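Local coordinates for protein collagen adhesin (Enterococcus faecalis, PDB 2OKM) that probably binds collagen as a cell-wall-anchored surface adhesin of the bacterium, the chain here being its N2 region, a collagen-binding subdomain, at residues 7-12 against 104-109; 55-60 against 64-69; 71-74 against 78-81. One frame throughout, in Å; residues are numbered along the deposited sequence.

Contact 1. Residues 7-12 against 104-109; sequences FYKVGD and VRYTST
Lys9 and Tyr106 meet across the width of an intervening strand, 19-26, which pairs with both 7-12 and 101-110. The two backbones are therefore two strand spacings apart, with Lys9 CA 9.5 Å from Val104 CA, and only these two side chains close the distance.

Start at Lys9 CB, still 6.8 Å from Tyr106 OH. CG stands anti to the backbone N (chi1 175°), and the side chain touches Trp22 and Leu24 of strand 19-26. Lys9 CD has closed to 4.9 Å from Tyr106 OH. CE comes to 4.2 Å from Tyr106 OH, and a bend in the last torsion (chi4 63°) turns NZ onto it. The modelled bond from Lys9 NZ to Tyr106 OH is 3.1 Å long, but NZ sits too close to another atom of the model, so this bond is doubtful in detail.

The tyrosine reaches in at roughly a right angle to the lysine chain, hydroxyl foremost. Its ring stacks on Phe54, meets Trp22 at a shallow angle and packs edge-to-face with Phe88, all within the interior of this beta sandwich.

Both residues are buried. If the bond is as modelled, the phenol oxygen accepts from the amine, giving a buried ammonium group a polar partner among aromatic rings and probably polarising the hydroxyl.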
ATOM      1  N   PHE A   7      -9.424   0.678  -3.473  1.00 10.20           N
ATOM      2  CA  PHE A   7      -8.147   0.116  -3.074  1.00 10.19           C
ATOM      3  C   PHE A   7      -7.902  -1.284  -3.595  1.00 10.34           C
ATOM      4  O   PHE A   7      -8.797  -2.128  -3.618  1.00 11.98           O
ATOM      5  CB  PHE A   7      -8.007   0.086  -1.548  1.00 12.13           C
ATOM      6  CG  PHE A   7      -6.719  -0.542  -1.078  1.00 11.66           C
ATOM      7  CD1 PHE A   7      -6.653  -1.898  -0.776  1.00 13.14           C
ATOM      8  CD2 PHE A   7      -5.556   0.215  -1.008  1.00 12.44           C
ATOM      9  CE1 PHE A   7      -5.441  -2.494  -0.415  1.00 13.52           C
ATOM     10  CE2 PHE A   7      -4.341  -0.366  -0.650  1.00 13.08           C
ATOM     11  CZ  PHE A   7      -4.285  -1.724  -0.354  1.00 12.51           C
ATOM     12  N   TYR A   8      -6.674  -1.514  -4.035  1.00 10.31           N
ATOM     13  CA  TYR A   8      -6.280  -2.830  -4.481  1.00 10.62           C
ATOM     14  C   TYR A   8      -4.783  -2.973  -4.334  1.00 10.33           C
ATOM     15  O   TYR A   8      -4.038  -1.985  -4.304  1.00  9.59           O
ATOM     16  CB  TYR A   8      -6.731  -3.127  -5.920  1.00 10.49           C
ATOM     17  CG  TYR A   8      -5.986  -2.425  -7.025  1.00 11.32           C
ATOM     18  CD1 TYR A   8      -6.355  -1.147  -7.438  1.00 12.40           C
ATOM     19  CD2 TYR A   8      -4.950  -3.067  -7.706  1.00 11.67           C
ATOM     20  CE1 TYR A   8      -5.715  -0.529  -8.508  1.00 14.37           C
ATOM     21  CE2 TYR A   8      -4.306  -2.457  -8.774  1.00 12.80           C
ATOM     22  CZ  TYR A   8      -4.696  -1.191  -9.170  1.00 14.49           C
ATOM     23  OH  TYR A   8      -4.074  -0.596 -10.240  1.00 17.90           O
ATOM     24  N   LYS A   9      -4.353  -4.219  -4.236  1.00  9.00           N
ATOM     25  CA  LYS A   9      -2.957  -4.518  -4.051  1.00 10.37           C
ATOM     26  C   LYS A   9      -2.492  -5.622  -4.988  1.00 10.08           C
ATOM     27  O   LYS A   9      -3.176  -6.638  -5.155  1.00  9.96           O
ATOM     28  CB  LYS A   9      -2.771  -4.938  -2.605  1.00 10.95           C
ATOM     29  CG  LYS A   9      -1.416  -5.401  -2.269  1.00 13.64           C
ATOM     30  CD  LYS A   9      -1.441  -5.820  -0.844  1.00 18.65           C
ATOM     31  CE  LYS A   9      -0.339  -6.749  -0.650  1.00 25.06           C
ATOM     32  NZ  LYS A   9       0.948  -6.064  -0.886  1.00 27.52           N
ATOM     33  N   VAL A  10      -1.337  -5.403  -5.610  1.00 10.67           N
ATOM     34  CA  VAL A  10      -0.746  -6.384  -6.513  1.00 10.69           C
ATOM     35  C   VAL A  10       0.763  -6.368  -6.345  1.00 10.24           C
ATOM     36  O   VAL A  10       1.324  -5.485  -5.699  1.00 10.40           O
ATOM     37  CB  VAL A  10      -1.061  -6.083  -7.997  1.00 10.84           C
ATOM     38  CG1 VAL A  10      -2.534  -6.297  -8.264  1.00 11.53           C
ATOM     39  CG2 VAL A  10      -0.655  -4.650  -8.339  1.00 12.62           C
ATOM     40  N   GLY A  11       1.420  -7.355  -6.931  1.00 10.97           N
ATOM     41  CA  GLY A  11       2.863  -7.416  -6.854  1.00 11.44           C
ATOM     42  C   GLY A  11       3.416  -8.168  -8.044  1.00 11.89           C
ATOM     43  O   GLY A  11       2.659  -8.751  -8.825  1.00 12.46           O
ATOM     44  N   ASP A  12       4.734  -8.134  -8.196  1.00 13.12           N
ATOM     45  CA  ASP A  12       5.388  -8.854  -9.278  1.00 15.13           C
ATOM     46  C   ASP A  12       6.823  -9.172  -8.887  1.00 15.57           C
ATOM     47  O   ASP A  12       7.299  -8.740  -7.835  1.00 14.99           O
ATOM     48  CB  ASP A  12       5.347  -8.056 -10.593  1.00 15.95           C
ATOM     49  CG  ASP A  12       6.101  -6.743 -10.520  1.00 18.18           C
ATOM     50  OD1 ASP A  12       7.246  -6.730 -10.026  1.00 19.16           O
ATOM     51  OD2 ASP A  12       5.550  -5.718 -10.983  1.00 20.55           O
ATOM     52  N   VAL A 104       1.742   3.160  -3.360  1.00  9.15           N
ATOM     53  CA  VAL A 104       2.819   2.882  -2.425  1.00 10.11           C
ATOM     54  C   VAL A 104       3.607   1.700  -2.941  1.00  9.19           C
ATOM     55  O   VAL A 104       3.056   0.621  -3.147  1.00 10.51           O
ATOM     56  CB  VAL A 104       2.274   2.542  -1.016  1.00  9.89           C
ATOM     57  CG1 VAL A 104       3.422   2.442  -0.019  1.00 11.37           C
ATOM     58  CG2 VAL A 104       1.279   3.606  -0.575  1.00 11.75           C
ATOM     59  N   ARG A 105       4.896   1.918  -3.160  1.00  9.35           N
ATOM     60  CA  ARG A 105       5.772   0.867  -3.643  1.00  9.56           C
ATOM     61  C   ARG A 105       6.737   0.456  -2.542  1.00  9.47           C
ATOM     62  O   ARG A 105       7.298   1.302  -1.854  1.00 10.15           O
ATOM     63  CB  ARG A 105       6.588   1.356  -4.849  1.00  9.70           C
ATOM     64  CG  ARG A 105       5.792   1.579  -6.135  1.00 10.59           C
ATOM     65  CD  ARG A 105       6.714   2.076  -7.246  1.00 10.40           C
ATOM     66  NE  ARG A 105       6.055   2.112  -8.553  1.00 11.48           N
ATOM     67  CZ  ARG A 105       5.170   3.032  -8.930  1.00 13.13           C
ATOM     68  NH1 ARG A 105       4.828   4.014  -8.106  1.00 11.38           N
ATOM     69  NH2 ARG A 105       4.621   2.965 -10.137  1.00 13.84           N
ATOM     70  N   TYR A 106       6.911  -0.847  -2.367  1.00  9.44           N
ATOM     71  CA  TYR A 106       7.863  -1.362  -1.396  1.00  9.23           C
ATOM     72  C   TYR A 106       8.231  -2.769  -1.814  1.00  9.79           C
ATOM     73  O   TYR A 106       7.515  -3.403  -2.591  1.00 10.15           O
ATOM     74  CB  TYR A 106       7.290  -1.338   0.032  1.00  9.68           C
ATOM     75  CG  TYR A 106       6.150  -2.295   0.297  1.00 10.30           C
ATOM     76  CD1 TYR A 106       6.390  -3.604   0.725  1.00  9.31           C
ATOM     77  CD2 TYR A 106       4.825  -1.885   0.135  1.00 10.54           C
ATOM     78  CE1 TYR A 106       5.337  -4.478   0.989  1.00 11.21           C
ATOM     79  CE2 TYR A 106       3.766  -2.750   0.394  1.00 10.18           C
ATOM     80  CZ  TYR A 106       4.027  -4.043   0.821  1.00 10.01           C
ATOM     81  OH  TYR A 106       2.984  -4.901   1.076  1.00 12.80           O
ATOM     82  N   THR A 107       9.356  -3.258  -1.311  1.00 10.13           N
ATOM     83  CA  THR A 107       9.792  -4.596  -1.662  1.00 10.23           C
ATOM     84  C   THR A 107       9.992  -5.460  -0.441  1.00 11.35           C
ATOM     85  O   THR A 107      10.056  -4.975   0.688  1.00 11.05           O
ATOM     86  CB  THR A 107      11.134  -4.578  -2.415  1.00 10.98           C
ATOM     87  OG1 THR A 107      12.101  -3.851  -1.647  1.00 12.75           O
ATOM     88  CG2 THR A 107      10.973  -3.931  -3.780  1.00 10.85           C
ATOM     89  N   SER A 108      10.071  -6.757  -0.689  1.00 12.14           N
ATOM     90  CA  SER A 108      10.337  -7.718   0.357  1.00 13.44           C
ATOM     91  C   SER A 108      11.380  -8.636  -0.229  1.00 13.62           C
ATOM     92  O   SER A 108      11.385  -8.895  -1.432  1.00 13.65           O
ATOM     93  CB  SER A 108       9.081  -8.497   0.724  1.00 14.72           C
ATOM     94  OG  SER A 108       8.191  -7.654   1.427  1.00 19.31           O
ATOM     95  N   THR A 109      12.288  -9.095   0.619  1.00 13.35           N
ATOM     96  CA  THR A 109      13.335 -10.002   0.186  1.00 14.47           C
ATOM     97  C   THR A 109      12.789 -11.418   0.271  1.00 13.83           C
ATOM     98  O   THR A 109      12.129 -11.777   1.247  1.00 14.01           O
ATOM     99  CB  THR A 109      14.577  -9.883   1.093  1.00 15.26           C
ATOM    100  OG1 THR A 109      15.125  -8.563   0.980  1.00 17.98           O
ATOM    101  CG2 THR A 109      15.630 -10.907   0.697  1.00 17.22           C
TER

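Contact 2. Residues 55-60 against 64-69; sequences TFDIVN and TKYISL
Thr64 faces Val59 at the start of the segment, the two side chains lying alongside each other with Thr64 CG2 4.1 Å from Val59 CG2. The threonine hydroxyl also bonds a water that donates to the carbonyl O of Asn60, bridging the two strands where they enter and leave the turn.

Lys65 pairs with Ile58 through two backbone bonds, Lys65 N to Ile58 O (2.8 Å) and Ile58 N to Lys65 O (2.7 Å). Its chain then leads away from strand 55-59, and NZ is held by Gln75 and Tyr77.

Tyr66 lays its ring over the Asp57 carboxylate, the two planes 30° apart and Asp57 OD1 about 3.3 Å above the ring, toward its rim. Asp57 CG stands anti to the backbone N (chi1 -180°), which carries the carboxylate under the ring. A water ties Asp57 OD1 to Tyr66 OH, and Arg105 adds a long, weak ion pair at OD2.

This is a classic antiparallel beta hairpin with a short connection. Strand 55-59 is shared, since its other edge bonds to 101-110, and alternate side chains divide between the Asp57–Tyr66 face and the face of Phe56, Ile58, Lys65 and Ile67, largely buried.

Ile67 repeats the paired bonds: Ile67 N donates to Phe56 O (2.9 Å), and Ile67 O accepts from Phe56 N (2.7 Å). Its chi1 of 62° sets CG1 between the backbone N and the carbonyl carbon, and Ile67 CD1 meets Ile58 CD1 at 3.6 Å.

Ser68 N-caps the helix that follows, and Glu71 OE2 accepts from its backbone N, completing a capping box. Leu69, in the first turn, brings CD1 to 3.8 Å from Phe56 CE1.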
ATOM      1  N   THR A  55       8.182   4.019  -1.073  1.00 11.69           N
ATOM      2  CA  THR A  55       8.133   5.280  -1.808  1.00 10.55           C
ATOM      3  C   THR A  55       6.658   5.533  -2.076  1.00  9.13           C
ATOM      4  O   THR A  55       5.864   4.591  -2.202  1.00  9.30           O
ATOM      5  CB  THR A  55       8.915   5.273  -3.152  1.00 11.96           C
ATOM      6  OG1 THR A  55       8.313   4.362  -4.074  1.00 12.48           O
ATOM      7  CG2 THR A  55      10.366   4.894  -2.921  1.00 13.44           C
ATOM      8  N   PHE A  56       6.293   6.806  -2.145  1.00  9.44           N
ATOM      9  CA  PHE A  56       4.907   7.189  -2.365  1.00  9.90           C
ATOM     10  C   PHE A  56       4.733   8.042  -3.617  1.00 10.23           C
ATOM     11  O   PHE A  56       5.327   9.111  -3.743  1.00 10.22           O
ATOM     12  CB  PHE A  56       4.371   7.940  -1.140  1.00  8.20           C
ATOM     13  CG  PHE A  56       4.352   7.118   0.117  1.00  9.44           C
ATOM     14  CD1 PHE A  56       5.532   6.834   0.797  1.00 10.00           C
ATOM     15  CD2 PHE A  56       3.151   6.615   0.615  1.00 10.54           C
ATOM     16  CE1 PHE A  56       5.519   6.057   1.959  1.00 11.45           C
ATOM     17  CE2 PHE A  56       3.126   5.839   1.775  1.00 10.07           C
ATOM     18  CZ  PHE A  56       4.313   5.560   2.447  1.00 11.42           C
ATOM     19  N   ASP A  57       3.899   7.541  -4.525  1.00  9.81           N
ATOM     20  CA  ASP A  57       3.572   8.173  -5.808  1.00 10.42           C
ATOM     21  C   ASP A  57       2.232   8.861  -5.552  1.00 10.90           C
ATOM     22  O   ASP A  57       1.183   8.220  -5.603  1.00 10.83           O
ATOM     23  CB  ASP A  57       3.433   7.056  -6.849  1.00 11.48           C
ATOM     24  CG  ASP A  57       3.103   7.558  -8.235  1.00 14.71           C
ATOM     25  OD1 ASP A  57       2.786   8.755  -8.396  1.00 15.06           O
ATOM     26  OD2 ASP A  57       3.157   6.725  -9.169  1.00 17.15           O
ATOM     27  N   ILE A  58       2.282  10.164  -5.270  1.00  9.44           N
ATOM     28  CA  ILE A  58       1.094  10.942  -4.917  1.00 10.18           C
ATOM     29  C   ILE A  58       0.630  11.877  -6.024  1.00 10.24           C
ATOM     30  O   ILE A  58       1.392  12.720  -6.497  1.00 10.77           O
ATOM     31  CB  ILE A  58       1.383  11.762  -3.642  1.00  9.66           C
ATOM     32  CG1 ILE A  58       2.056  10.861  -2.603  1.00 11.36           C
ATOM     33  CG2 ILE A  58       0.089  12.337  -3.073  1.00 11.91           C
ATOM     34  CD1 ILE A  58       2.421  11.575  -1.319  1.00 11.96           C
ATOM     35  N   VAL A  59      -0.634  11.743  -6.414  1.00  9.98           N
ATOM     36  CA  VAL A  59      -1.164  12.552  -7.504  1.00 10.72           C
ATOM     37  C   VAL A  59      -2.547  13.158  -7.294  1.00 12.18           C
ATOM     38  O   VAL A  59      -3.466  12.490  -6.825  1.00 10.57           O
ATOM     39  CB  VAL A  59      -1.232  11.709  -8.810  1.00 12.14           C
ATOM     40  CG1 VAL A  59      -1.738  12.562  -9.965  1.00 12.61           C
ATOM     41  CG2 VAL A  59       0.136  11.130  -9.139  1.00 12.59           C
ATOM     42  N   ASN A  60      -2.680  14.436  -7.634  1.00 11.60           N
ATOM     43  CA  ASN A  60      -3.973  15.108  -7.594  1.00 12.14           C
ATOM     44  C   ASN A  60      -3.967  16.108  -8.748  1.00 13.27           C
ATOM     45  O   ASN A  60      -2.983  16.182  -9.492  1.00 12.93           O
ATOM     46  CB  ASN A  60      -4.257  15.786  -6.240  1.00 12.41           C
ATOM     47  CG  ASN A  60      -3.209  16.798  -5.842  1.00 14.30           C
ATOM     48  OD1 ASN A  60      -2.725  17.569  -6.662  1.00 13.79           O
ATOM     49  ND2 ASN A  60      -2.871  16.814  -4.557  1.00 15.52           N
ATOM     50  N   THR A  64       2.072  16.269  -9.057  1.00 12.66           N
ATOM     51  CA  THR A  64       2.534  14.889  -9.026  1.00 11.83           C
ATOM     52  C   THR A  64       3.788  14.886  -8.151  1.00 12.52           C
ATOM     53  O   THR A  64       4.701  15.691  -8.358  1.00 13.11           O
ATOM     54  CB  THR A  64       2.906  14.390 -10.438  1.00 11.44           C
ATOM     55  OG1 THR A  64       1.727  14.342 -11.251  1.00 14.06           O
ATOM     56  CG2 THR A  64       3.530  13.005 -10.370  1.00 11.48           C
ATOM     57  N   LYS A  65       3.827  14.000  -7.162  1.00 12.41           N
ATOM     58  CA  LYS A  65       4.978  13.921  -6.273  1.00 13.59           C
ATOM     59  C   LYS A  65       5.364  12.464  -6.038  1.00 13.27           C
ATOM     60  O   LYS A  65       4.513  11.580  -6.014  1.00 14.06           O
ATOM     61  CB  LYS A  65       4.664  14.595  -4.914  1.00 16.90           C
ATOM     62  CG  LYS A  65       4.259  16.078  -5.013  1.00 19.65           C
ATOM     63  CD  LYS A  65       3.556  16.602  -3.734  1.00 21.67           C
ATOM     64  CE  LYS A  65       4.493  16.702  -2.538  1.00 22.96           C
ATOM     65  NZ  LYS A  65       3.854  17.401  -1.377  1.00 23.76           N
ATOM     66  N   TYR A  66       6.660  12.226  -5.883  1.00 14.36           N
ATOM     67  CA  TYR A  66       7.192  10.897  -5.594  1.00 15.07           C
ATOM     68  C   TYR A  66       8.116  11.151  -4.414  1.00 15.67           C
ATOM     69  O   TYR A  66       9.193  11.729  -4.574  1.00 17.29           O
ATOM     70  CB  TYR A  66       7.978  10.340  -6.786  1.00 16.84           C
ATOM     71  CG  TYR A  66       7.121   9.828  -7.931  1.00 18.03           C
ATOM     72  CD1 TYR A  66       6.910   8.458  -8.117  1.00 16.98           C
ATOM     73  CD2 TYR A  66       6.556  10.708  -8.850  1.00 18.69           C
ATOM     74  CE1 TYR A  66       6.159   7.985  -9.204  1.00 18.19           C
ATOM     75  CE2 TYR A  66       5.807  10.249  -9.933  1.00 20.33           C
ATOM     76  CZ  TYR A  66       5.613   8.890 -10.109  1.00 18.60           C
ATOM     77  OH  TYR A  66       4.895   8.454 -11.206  1.00 20.27           O
ATOM     78  N   ILE A  67       7.679  10.736  -3.227  1.00 14.18           N
ATOM     79  CA  ILE A  67       8.446  10.973  -2.014  1.00 13.21           C
ATOM     80  C   ILE A  67       8.730   9.735  -1.171  1.00 13.25           C
ATOM     81  O   ILE A  67       8.120   8.683  -1.357  1.00 12.74           O
ATOM     82  CB  ILE A  67       7.728  12.020  -1.136  1.00 13.34           C
ATOM     83  CG1 ILE A  67       6.357  11.488  -0.703  1.00 13.47           C
ATOM     84  CG2 ILE A  67       7.539  13.310  -1.925  1.00 15.35           C
ATOM     85  CD1 ILE A  67       5.554  12.466   0.138  1.00 15.50           C
ATOM     86  N   SER A  68       9.666   9.882  -0.238  1.00 12.94           N
ATOM     87  CA  SER A  68      10.057   8.797   0.654  1.00 13.55           C
ATOM     88  C   SER A  68       9.088   8.704   1.821  1.00 12.02           C
ATOM     89  O   SER A  68       8.222   9.563   1.995  1.00 12.30           O
ATOM     90  CB  SER A  68      11.458   9.058   1.208  1.00 12.92           C
ATOM     91  OG  SER A  68      11.439  10.207   2.038  1.00 15.53           O
ATOM     92  N   LEU A  69       9.245   7.655   2.620  1.00 11.74           N
ATOM     93  CA  LEU A  69       8.405   7.454   3.794  1.00 12.19           C
ATOM     94  C   LEU A  69       8.610   8.603   4.779  1.00 12.47           C
ATOM     95  O   LEU A  69       7.652   9.130   5.341  1.00 12.89           O
ATOM     96  CB  LEU A  69       8.758   6.126   4.468  1.00 12.53           C
ATOM     97  CG  LEU A  69       8.057   5.800   5.786  1.00 13.51           C
ATOM     98  CD1 LEU A  69       6.545   5.780   5.594  1.00 13.76           C
ATOM     99  CD2 LEU A  69       8.552   4.450   6.286  1.00 15.16           C
TER
HETATM  100  O   HOH W   1       2.257   9.356 -11.039  1.00 20.19           O
HETATM  101  O   HOH W   2      -0.707  15.532 -11.197  1.00 21.14           O

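Contact 3. Residues 71-74 against 78-81; sequences EFEQ and GKID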
ATOM      1  N   GLU A  71       9.518  11.626   4.136  1.00 14.85           N
ATOM      2  CA  GLU A  71       8.889  12.816   3.570  1.00 14.73           C
ATOM      3  C   GLU A  71       7.365  12.724   3.664  1.00 13.72           C
ATOM      4  O   GLU A  71       6.686  13.717   3.928  1.00 13.63           O
ATOM      5  CB  GLU A  71       9.344  12.997   2.114  1.00 16.63           C
ATOM      6  CG  GLU A  71      10.804  13.450   1.998  1.00 20.10           C
ATOM      7  CD  GLU A  71      11.403  13.267   0.610  1.00 22.56           C
ATOM      8  OE1 GLU A  71      12.531  13.759   0.388  1.00 25.63           O
ATOM      9  OE2 GLU A  71      10.767  12.628  -0.256  1.00 22.65           O
ATOM     10  N   PHE A  72       6.838  11.520   3.455  1.00 12.32           N
ATOM     11  CA  PHE A  72       5.405  11.252   3.531  1.00 11.60           C
ATOM     12  C   PHE A  72       4.899  11.665   4.915  1.00 12.32           C
ATOM     13  O   PHE A  72       3.860  12.310   5.055  1.00 12.38           O
ATOM     14  CB  PHE A  72       5.171   9.749   3.300  1.00 11.62           C
ATOM     15  CG  PHE A  72       3.744   9.300   3.484  1.00 12.27           C
ATOM     16  CD1 PHE A  72       2.785   9.535   2.501  1.00 11.44           C
ATOM     17  CD2 PHE A  72       3.369   8.602   4.630  1.00 12.45           C
ATOM     18  CE1 PHE A  72       1.473   9.074   2.661  1.00 11.60           C
ATOM     19  CE2 PHE A  72       2.063   8.138   4.798  1.00 11.69           C
ATOM     20  CZ  PHE A  72       1.114   8.373   3.815  1.00 10.06           C
ATOM     21  N   GLU A  73       5.651  11.291   5.942  1.00 12.51           N
ATOM     22  CA  GLU A  73       5.271  11.620   7.305  1.00 13.15           C
ATOM     23  C   GLU A  73       5.553  13.078   7.662  1.00 13.67           C
ATOM     24  O   GLU A  73       4.727  13.739   8.288  1.00 14.21           O
ATOM     25  CB  GLU A  73       5.990  10.684   8.277  1.00 14.15           C
ATOM     26  CG  GLU A  73       5.519   9.246   8.154  1.00 15.52           C
ATOM     27  CD  GLU A  73       6.226   8.308   9.107  1.00 18.62           C
ATOM     28  OE1 GLU A  73       5.655   7.242   9.415  1.00 17.50           O
ATOM     29  OE2 GLU A  73       7.354   8.630   9.539  1.00 22.95           O
ATOM     30  N   GLN A  74       6.713  13.578   7.254  1.00 14.69           N
ATOM     31  CA  GLN A  74       7.095  14.956   7.550  1.00 17.15           C
ATOM     32  C   GLN A  74       6.124  15.957   6.927  1.00 16.86           C
ATOM     33  O   GLN A  74       5.841  17.005   7.513  1.00 17.71           O
ATOM     34  CB  GLN A  74       8.518  15.221   7.041  1.00 19.68           C
ATOM     35  CG  GLN A  74       9.144  16.535   7.511  1.00 25.22           C
ATOM     36  CD  GLN A  74       8.516  17.757   6.873  1.00 28.49           C
ATOM     37  OE1 GLN A  74       8.434  17.860   5.649  1.00 30.52           O
ATOM     38  NE2 GLN A  74       8.074  18.697   7.702  1.00 30.92           N
ATOM     39  N   GLY A  78       0.507  11.161   6.382  1.00 10.14           N
ATOM     40  CA  GLY A  78       0.081  10.018   7.163  1.00  9.86           C
ATOM     41  C   GLY A  78       1.184   9.461   8.034  1.00 11.52           C
ATOM     42  O   GLY A  78       2.160  10.148   8.336  1.00 11.08           O
ATOM     43  N   LYS A  79       1.042   8.198   8.411  1.00 12.01           N
ATOM     44  CA  LYS A  79       2.012   7.571   9.292  1.00 14.06           C
ATOM     45  C   LYS A  79       2.028   6.059   9.117  1.00 13.47           C
ATOM     46  O   LYS A  79       1.000   5.450   8.821  1.00 13.70           O
ATOM     47  CB  LYS A  79       1.648   7.925  10.736  1.00 17.96           C
ATOM     48  CG  LYS A  79       2.636   7.482  11.794  1.00 22.92           C
ATOM     49  CD  LYS A  79       2.261   8.099  13.135  1.00 27.43           C
ATOM     50  CE  LYS A  79       3.369   7.930  14.159  1.00 30.71           C
ATOM     51  NZ  LYS A  79       3.118   8.762  15.372  1.00 33.35           N
ATOM     52  N   ILE A  80       3.199   5.455   9.288  1.00 12.83           N
ATOM     53  CA  ILE A  80       3.314   4.007   9.183  1.00 12.34           C
ATOM     54  C   ILE A  80       3.771   3.497  10.539  1.00 13.18           C
ATOM     55  O   ILE A  80       4.407   4.223  11.302  1.00 13.40           O
ATOM     56  CB  ILE A  80       4.342   3.576   8.104  1.00 12.84           C
ATOM     57  CG1 ILE A  80       4.135   2.102   7.750  1.00 13.46           C
ATOM     58  CG2 ILE A  80       5.776   3.776   8.616  1.00 13.28           C
ATOM     59  CD1 ILE A  80       4.863   1.673   6.488  1.00 13.83           C
ATOM     60  N   ASP A  81       3.417   2.257  10.845  1.00 11.60           N
ATOM     61  CA  ASP A  81       3.815   1.640  12.101  1.00 12.63           C
ATOM     62  C   ASP A  81       4.157   0.195  11.796  1.00 11.93           C
ATOM     63  O   ASP A  81       3.279  -0.593  11.444  1.00 12.78           O
ATOM     64  CB  ASP A  81       2.675   1.699  13.128  1.00 11.95           C
ATOM     65  CG  ASP A  81       3.066   1.102  14.474  1.00 15.28           C
ATOM     66  OD1 ASP A  81       2.211   1.066  15.386  1.00 16.49           O
ATOM     67  OD2 ASP A  81       4.229   0.669  14.621  1.00 16.70           O
TER
HETATM   68  O   HOH W   3       2.369  12.772   8.729  1.00 29.97           O
HETATM   69  O   HOH W   4       6.483   5.926  11.812  1.00 34.53           O
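A short helix packs here against the first residues of an edge strand, joined by one side-chain-to-backbone bond, two water bridges and an aromatic ring. In the two-sheet beta sandwich of this collagen-binding domain, helix 69-74 lies on the passage from hairpin strand 64-68 of one sheet to strand 78-82, outermost in the five-stranded sheet. Phe72 and Glu73 do the work on the helix side.

Phe72 lays one ring face over the backbone N of Gly78, which stands 3.7 Å above the ring plane, near the rim, and Phe72 CE2 is 3.6 Å from Gly78 CA. With no side chain at Gly78, the ring can settle directly on the backbone. Phe92 and Leu90, from the neighbouring strand 87-92, also border the phenylalanine.

Glu73 stretches across to the strand, its chain extended beyond CG (chi2 180°), and Glu73 CG passes 3.5 Å from Gly78 O. That reach takes its carboxylate to the strand edge turned away from strand 87-92; that strand pairs through Lys79 and Asp81. Glu73 OE1 accepts from Ile80 N at 3.0 Å, a straight bond (166°) received on the anti lone pair. One water donates to the carbonyl oxygens of both Glu73 and Gly78, fastening helix to strand by the backbone. A second donates to Glu73 OE1 at 2.9 Å and to Ile80 O at 2.7 Å, so the same carboxylate oxygen takes both a backbone N-H and a water.

Contact 2 sits between the other two. Its strand 55-59 neighbours 101-110 of contact 1, a probable hydrogen bond joining Thr55 N to Arg105 O at 3.0 Å, while Val104 CG2 packs 3.7 Å from Phe56 CE2. Toward contact 3 the chain simply continues from strand 64-68 into helix 69-74, and the rings of Phe56 and Phe72 stack, with CD2 of the first 3.5 Å from CD1 of the second. Contacts 2 and 3 have centres about 12 Å apart; contacts 1 and 3, about 17 Å apart by centres, do not touch. Contacts 2 and 3 both lie within the loop of chain that contact 1 closes.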